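Local coordinates for oxygen-independent coproporphyrinogen III oxidase (Escherichia coli, PDB 1OLT), which catalyses the anaerobic oxidative decarboxylation of two propionate groups of coproporphyrinogen III to vinyl groups, using a [4Fe-4S] cluster and S-adenosylmethionine in heme biosynthesis, at residues Met324-Ile329 and Lys344-Gln349. Numbering follows the deposited sequence.
Sequences MGVSAI and KQYYQQ. With SAM (S-adenosylmethionine), chain D.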
ATOM      1  N   MET A 324      -2.403   1.355  14.236  0.50 12.34           N
ATOM      2  CA  MET A 324      -2.667   0.559  15.471  0.50 12.38           C
ATOM      3  C   MET A 324      -2.519  -0.914  15.138  0.50 12.10           C
ATOM      4  O   MET A 324      -2.757  -1.324  13.995  0.50 13.00           O
ATOM      5  CB  MET A 324      -4.084   0.817  15.962  0.50 12.71           C
ATOM      6  CG  MET A 324      -4.335   2.183  16.617  0.50 14.97           C
ATOM      7  SD  MET A 324      -6.091   2.702  16.412  0.50 14.82           S
ATOM      8  CE  MET A 324      -5.996   3.451  14.796  0.50 17.25           C
ATOM      9  N   GLY A 325      -2.116  -1.718  16.114  1.00 11.89           N
ATOM     10  CA  GLY A 325      -1.941  -3.145  15.954  1.00 12.29           C
ATOM     11  C   GLY A 325      -0.477  -3.541  15.646  1.00 11.33           C
ATOM     12  O   GLY A 325       0.426  -2.695  15.457  1.00 10.82           O
ATOM     13  N   VAL A 326      -0.226  -4.824  15.675  1.00 12.41           N
ATOM     14  CA  VAL A 326       1.107  -5.344  15.492  1.00 12.51           C
ATOM     15  C   VAL A 326       1.668  -4.904  14.108  1.00 12.44           C
ATOM     16  O   VAL A 326       0.984  -5.008  13.116  1.00 14.36           O
ATOM     17  CB  VAL A 326       1.112  -6.938  15.648  1.00 13.27           C
ATOM     18  CG1 VAL A 326       0.382  -7.638  14.515  1.00 13.98           C
ATOM     19  CG2 VAL A 326       2.500  -7.432  15.697  1.00 13.43           C
ATOM     20  N   SER A 327       2.909  -4.401  14.094  1.00 13.12           N
ATOM     21  CA  SER A 327       3.646  -3.894  12.944  1.00 12.45           C
ATOM     22  C   SER A 327       3.170  -2.560  12.384  1.00 13.51           C
ATOM     23  O   SER A 327       3.826  -2.040  11.500  1.00 12.44           O
ATOM     24  CB  SER A 327       3.725  -4.897  11.801  1.00 13.82           C
ATOM     25  OG  SER A 327       2.550  -4.901  10.973  1.00 13.40           O
ATOM     26  N   ALA A 328       2.092  -1.983  12.934  1.00 12.72           N
ATOM     27  CA  ALA A 328       1.500  -0.799  12.344  1.00 12.69           C
ATOM     28  C   ALA A 328       2.417   0.391  12.381  1.00 12.32           C
ATOM     29  O   ALA A 328       3.005   0.716  13.401  1.00 11.19           O
ATOM     30  CB  ALA A 328       0.168  -0.468  12.947  1.00 12.88           C
ATOM     31  N   ILE A 329       2.536   1.020  11.217  1.00 12.53           N
ATOM     32  CA  ILE A 329       3.258   2.300  11.040  1.00 12.36           C
ATOM     33  C   ILE A 329       2.371   3.528  11.064  1.00 11.64           C
ATOM     34  O   ILE A 329       1.315   3.555  10.439  1.00 13.22           O
ATOM     35  CB  ILE A 329       4.082   2.284   9.742  1.00 12.52           C
ATOM     36  CG1 ILE A 329       5.120   1.166   9.813  1.00 15.61           C
ATOM     37  CG2 ILE A 329       4.899   3.563   9.597  1.00 13.78           C
ATOM     38  CD1 ILE A 329       5.717   0.739   8.402  1.00 17.79           C
ATOM     39  N   LYS A 344       3.988 -11.293  20.400  1.00 16.86           N
ATOM     40  CA  LYS A 344       4.191 -11.466  21.809  1.00 17.86           C
ATOM     41  C   LYS A 344       4.743 -10.163  22.401  1.00 16.50           C
ATOM     42  O   LYS A 344       4.346  -9.765  23.505  1.00 13.53           O
ATOM     43  CB  LYS A 344       5.170 -12.597  22.096  1.00 19.90           C
ATOM     44  CG  LYS A 344       5.494 -12.757  23.566  1.00 24.41           C
ATOM     45  CD  LYS A 344       6.526 -13.937  23.696  1.00 32.91           C
ATOM     46  CE  LYS A 344       6.979 -14.165  25.149  1.00 37.17           C
ATOM     47  NZ  LYS A 344       6.321 -15.445  25.693  1.00 42.34           N
ATOM     48  N   GLN A 345       5.525  -9.387  21.682  0.80 15.44           N
ATOM     49  CA  GLN A 345       6.065  -8.117  22.366  0.80 15.43           C
ATOM     50  C   GLN A 345       5.006  -6.970  22.134  0.80 14.14           C
ATOM     51  O   GLN A 345       4.929  -6.046  22.954  0.80 13.82           O
ATOM     52  CB  GLN A 345       7.519  -7.628  21.868  0.80 16.65           C
ATOM     53  CG  GLN A 345       8.666  -8.762  21.995  0.80 22.77           C
ATOM     54  CD  GLN A 345       8.974  -9.009  23.404  0.80 29.67           C
ATOM     55  OE1 GLN A 345       8.933 -10.156  23.866  0.80 39.01           O
ATOM     56  NE2 GLN A 345       9.255  -7.939  24.136  0.80 35.59           N
ATOM     57  N   TYR A 346       4.231  -7.021  21.033  1.00 13.27           N
ATOM     58  CA  TYR A 346       3.126  -6.114  20.954  1.00 13.78           C
ATOM     59  C   TYR A 346       2.217  -6.286  22.205  1.00 13.62           C
ATOM     60  O   TYR A 346       1.924  -5.339  22.884  1.00 14.13           O
ATOM     61  CB  TYR A 346       2.364  -6.381  19.626  1.00 13.04           C
ATOM     62  CG  TYR A 346       1.044  -5.636  19.544  1.00 13.01           C
ATOM     63  CD1 TYR A 346       0.996  -4.296  19.169  1.00 13.59           C
ATOM     64  CD2 TYR A 346      -0.146  -6.248  19.846  1.00 12.76           C
ATOM     65  CE1 TYR A 346      -0.211  -3.600  19.146  1.00 14.03           C
ATOM     66  CE2 TYR A 346      -1.352  -5.542  19.840  1.00 11.08           C
ATOM     67  CZ  TYR A 346      -1.379  -4.230  19.482  1.00 12.58           C
ATOM     68  OH  TYR A 346      -2.572  -3.536  19.459  1.00 14.31           O
ATOM     69  N   TYR A 347       1.822  -7.512  22.519  1.00 13.35           N
ATOM     70  CA  TYR A 347       0.956  -7.773  23.653  1.00 13.37           C
ATOM     71  C   TYR A 347       1.569  -7.344  24.948  1.00 13.37           C
ATOM     72  O   TYR A 347       0.933  -6.655  25.749  1.00 13.07           O
ATOM     73  CB  TYR A 347       0.621  -9.261  23.761  1.00 13.75           C
ATOM     74  CG  TYR A 347      -0.380  -9.797  22.785  1.00 12.73           C
ATOM     75  CD1 TYR A 347      -1.380  -9.005  22.269  1.00 15.66           C
ATOM     76  CD2 TYR A 347      -0.382 -11.123  22.446  1.00 16.14           C
ATOM     77  CE1 TYR A 347      -2.324  -9.512  21.406  1.00 18.07           C
ATOM     78  CE2 TYR A 347      -1.351 -11.666  21.525  1.00 16.04           C
ATOM     79  CZ  TYR A 347      -2.308 -10.865  21.043  1.00 16.29           C
ATOM     80  OH  TYR A 347      -3.269 -11.308  20.212  1.00 11.63           O
ATOM     81  N   GLN A 348       2.808  -7.723  25.161  1.00 14.14           N
ATOM     82  CA  GLN A 348       3.498  -7.403  26.389  1.00 14.80           C
ATOM     83  C   GLN A 348       3.635  -5.894  26.596  1.00 14.01           C
ATOM     84  O   GLN A 348       3.392  -5.388  27.705  1.00 11.11           O
ATOM     85  CB  GLN A 348       4.869  -8.112  26.465  1.00 16.10           C
ATOM     86  CG  GLN A 348       5.546  -7.989  27.819  1.00 22.79           C
ATOM     87  CD  GLN A 348       6.916  -8.732  27.869  1.00 30.14           C
ATOM     88  OE1 GLN A 348       7.024  -9.879  27.407  1.00 36.88           O
ATOM     89  NE2 GLN A 348       7.930  -8.082  28.412  1.00 36.20           N
ATOM     90  N   GLN A 349       3.993  -5.157  25.552  1.00 12.78           N
ATOM     91  CA  GLN A 349       4.133  -3.710  25.751  1.00 12.67           C
ATOM     92  C   GLN A 349       2.772  -3.014  25.901  1.00 12.36           C
ATOM     93  O   GLN A 349       2.621  -2.101  26.710  1.00 12.23           O
ATOM     94  CB  GLN A 349       4.974  -3.089  24.628  1.00 12.39           C
ATOM     95  CG  GLN A 349       5.508  -1.707  25.005  1.00 14.26           C
ATOM     96  CD  GLN A 349       6.311  -1.043  23.860  1.00 17.29           C
ATOM     97  OE1 GLN A 349       7.128  -1.692  23.269  1.00 18.11           O
ATOM     98  NE2 GLN A 349       6.085   0.256  23.605  1.00 15.45           N
TER
HETATM   99  N   SAM D 502       3.468  -4.848   1.002  0.50 41.71           N
HETATM  100  CA  SAM D 502       3.060  -5.652  -0.165  0.50 42.04           C
HETATM  101  C   SAM D 502       4.263  -6.007  -1.064  0.50 42.53           C
HETATM  102  O   SAM D 502       4.595  -7.176  -1.342  0.50 41.57           O
HETATM  103  OXT SAM D 502       5.012  -5.145  -1.572  0.50 43.94           O
HETATM  104  CB  SAM D 502       1.948  -4.918  -0.960  0.50 42.27           C
HETATM  105  CG  SAM D 502       0.577  -4.765  -0.229  0.50 40.26           C
HETATM  106  SD  SAM D 502       0.201  -3.075   0.348  0.50 38.02           S
HETATM  107  CE  SAM D 502      -0.879  -2.453  -0.991  0.50 35.01           C
HETATM  108  C5' SAM D 502      -1.015  -3.122   1.718  1.00 32.45           C
HETATM  109  C4' SAM D 502      -0.462  -3.838   2.939  1.00 25.07           C
HETATM  110  O4' SAM D 502       0.591  -3.028   3.438  1.00 21.03           O
HETATM  111  C3' SAM D 502      -1.450  -3.974   4.102  1.00 21.84           C
HETATM  112  O3' SAM D 502      -2.379  -5.020   3.881  1.00 20.80           O
HETATM  113  C2' SAM D 502      -0.478  -4.139   5.238  1.00 17.43           C
HETATM  114  O2' SAM D 502       0.077  -5.427   5.211  1.00 16.27           O
HETATM  115  C1' SAM D 502       0.615  -3.118   4.875  1.00 19.93           C
HETATM  116  N9  SAM D 502       0.351  -1.798   5.420  1.00 17.77           N
HETATM  117  C8  SAM D 502      -0.429  -0.830   4.894  1.00 19.91           C
HETATM  118  N7  SAM D 502      -0.418   0.262   5.757  1.00 18.36           N
HETATM  119  C5  SAM D 502       0.345  -0.025   6.778  1.00 18.31           C
HETATM  120  C6  SAM D 502       0.687   0.675   7.902  1.00 19.98           C
HETATM  121  N6  SAM D 502       0.291   1.914   8.140  1.00 21.89           N
HETATM  122  N1  SAM D 502       1.495   0.055   8.786  1.00 18.39           N
HETATM  123  C2  SAM D 502       1.944  -1.194   8.582  1.00 18.22           C
HETATM  124  N3  SAM D 502       1.598  -1.903   7.500  1.00 18.34           N
HETATM  125  C4  SAM D 502       0.815  -1.317   6.606  1.00 18.77           C
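Y346 reaches from its helix to V326 and G325, and shows how one tyrosine can be laid along a tight turn from root to hydroxyl. The turn is type II, G325 to A328, closed by A328 N bonding to G325 O at 3.1 Å. A chi1 of 170° sets CG opposite the backbone N of Y346, and the ring lies against this turn. Its CB meets CG2 of V326 at 4.1 Å, an apolar touch at the root where the two side chains cross obliquely. Next, CG lies beside CA and CB of V326, and CD1 comes to 3.7 Å from V326 N, which stands above one ring face, displaced toward the rim. CE1 makes the closest approach, 3.5 Å from the carbonyl carbon of G325, and the phenol OH ends 3.6 Å from G325 CA. There the hydroxyl hydrogen-bonds E92, whose OE1 also takes the N-H of G325, so one carboxylate oxygen ties ring tip and turn together. G325 has backbone angles (96/171) at which a CB would jam against the preceding carbonyl O. A leucine in place of Y346 would probably cost E92 its phenolic partner and uncover the backbone of G325 that the outer ring now packs against. Beyond the turn the chain holds S-adenosylmethionine, a substrate of the reaction: I329 N bonds N1 of the adenine at 2.8 Å and the adenine's N6 donates to I329 O at 3.0 Å, both nearly straight, so backbone atoms of one residue both donate to and accept from the adenine. The contact thus joins helix 343-353 to the loop linking strand 320-324, which pairs in parallel with strand 53-62 of the radical SAM core, to strand 329-332, while L89 of helix 80-96 and N339 of strand 335-339 also touch the Y346 side chain.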